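Putative peptidyl-arginine deiminase family protein (Campylobacter jejuni subsp. jejuni serotype O:2, PDB 6B10) probably hydrolyses agmatine to N-carbamoylputrescine as an agmatine deiminase, a step of putrescine and polyamine biosynthesis. Local coordinates at residues A271-V274 and A279-V282. Numbering follows the deposited sequence.
Sequences ANFV and ALIV
Val274 and Ile281 form an antiparallel hydrogen-bonded pair at the open end of a beta hairpin made by strands 274-276 and 279-284. Two backbone bonds join them and close a small hydrogen-bonded ring. Val274 N donates a hydrogen bond to Ile281 O at 3.0 Å. Ile281 N donates one to Val274 O at 2.9 Å. The two side chains stand next to each other on one face of the sheet, and Val274 CG1 rests 3.8 Å from Ile281 CB.

Phe273, Leu280 and Val282 pack on the other face. Phe273 CB sits 3.2 Å from Ile281 O and 3.9 Å from Val282 CG1. A chi1 of 47° places Phe273 CG between its own backbone N and carbonyl carbon. This turns the ring back from strand 279-284, so that Ala271 O lies over the centre of one ring face, while CB keeps the contact with Ile281 O. The ring still meets Leu280 at an oblique angle: Phe273 CD1 lies 3.6 Å from Leu280 CD1. The same methyl approaches Val274 O at 3.6 Å.

The contact is buried. Arg213 NH1 hydrogen-bonds to both Ala271 O and Phe273 O, which ties the loop before the hairpin to strand 212-216. Strand 279-284 continues the sheet through backbone bonds to the parallel strand 305-310. Hairpin and strand together form one of the small mixed sheets of the alpha/beta propeller (pentein) fold of this family. Helix 289-300 covers the face with Phe273, Leu280 and Val282, where Leu297 touches all three. Helix 37-52 covers the face with Val274 and Ile281, where Phe47 touches both.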
loop_
_atom_site.group_PDB
_atom_site.type_symbol
_atom_site.label_atom_id
_atom_site.label_comp_id
_atom_site.label_asym_id
_atom_site.label_seq_id
_atom_site.Cartn_x
_atom_site.Cartn_y
_atom_site.Cartn_z
ATOM N N ALA A 271 6.560 6.444 -4.870
ATOM C CA ALA A 271 6.403 4.989 -4.770
ATOM C C ALA A 271 5.087 4.574 -4.088
ATOM O O ALA A 271 4.638 3.435 -4.237
ATOM C CB ALA A 271 7.594 4.373 -4.043
ATOM N N ASN A 272 4.456 5.494 -3.365
ATOM C CA ASN A 272 3.206 5.204 -2.653
ATOM C C ASN A 272 1.968 5.313 -3.561
ATOM O O ASN A 272 0.926 5.848 -3.158
ATOM C CB ASN A 272 3.077 6.145 -1.452
ATOM C CG ASN A 272 2.498 5.464 -0.232
ATOM O OD1 ASN A 272 1.406 5.797 0.215
ATOM N ND2 ASN A 272 3.231 4.511 0.318
ATOM N N PHE A 273 2.089 4.802 -4.788
ATOM C CA PHE A 273 0.962 4.707 -5.711
ATOM C C PHE A 273 0.098 3.491 -5.383
ATOM O O PHE A 273 0.446 2.687 -4.519
ATOM C CB PHE A 273 1.427 4.673 -7.181
ATOM C CG PHE A 273 2.568 3.721 -7.469
ATOM C CD1 PHE A 273 2.457 2.350 -7.224
ATOM C CD2 PHE A 273 3.741 4.192 -8.048
ATOM C CE1 PHE A 273 3.503 1.486 -7.519
ATOM C CE2 PHE A 273 4.788 3.329 -8.344
ATOM C CZ PHE A 273 4.666 1.974 -8.084
ATOM N N VAL A 274 -1.035 3.359 -6.069
ATOM C CA VAL A 274 -1.893 2.206 -5.870
ATOM C C VAL A 274 -2.486 1.721 -7.182
ATOM O O VAL A 274 -3.039 2.502 -7.942
ATOM C CB VAL A 274 -3.006 2.474 -4.818
ATOM C CG1 VAL A 274 -3.797 3.721 -5.146
ATOM C CG2 VAL A 274 -3.933 1.269 -4.693
ATOM N N ALA A 279 -6.075 1.006 -13.933
ATOM C CA ALA A 279 -5.446 2.266 -13.593
ATOM C C ALA A 279 -4.401 2.147 -12.502
ATOM O O ALA A 279 -4.379 1.192 -11.720
ATOM C CB ALA A 279 -6.504 3.286 -13.197
ATOM N N LEU A 280 -3.520 3.140 -12.491
ATOM C CA LEU A 280 -2.511 3.306 -11.468
ATOM C C LEU A 280 -2.647 4.723 -10.941
ATOM O O LEU A 280 -2.462 5.687 -11.677
ATOM C CB LEU A 280 -1.114 3.091 -12.053
ATOM C CG LEU A 280 0.043 3.385 -11.090
ATOM C CD1 LEU A 280 -0.004 2.481 -9.869
ATOM C CD2 LEU A 280 1.375 3.251 -11.803
ATOM N N ILE A 281 -2.972 4.849 -9.663
ATOM C CA ILE A 281 -3.198 6.156 -9.069
ATOM C C ILE A 281 -1.911 6.586 -8.382
ATOM O O ILE A 281 -1.449 5.933 -7.453
ATOM C CB ILE A 281 -4.367 6.140 -8.054
ATOM C CG1 ILE A 281 -5.574 5.373 -8.609
ATOM C CG2 ILE A 281 -4.756 7.565 -7.676
ATOM C CD1 ILE A 281 -6.112 5.882 -9.929
ATOM N N VAL A 282 -1.331 7.688 -8.848
ATOM C CA VAL A 282 -0.018 8.131 -8.356
ATOM C C VAL A 282 -0.149 9.417 -7.545
ATOM O O VAL A 282 -0.939 10.289 -7.894
ATOM C CB VAL A 282 1.005 8.318 -9.512
ATOM C CG1 VAL A 282 1.202 7.013 -10.264
ATOM C CG2 VAL A 282 0.576 9.402 -10.497
#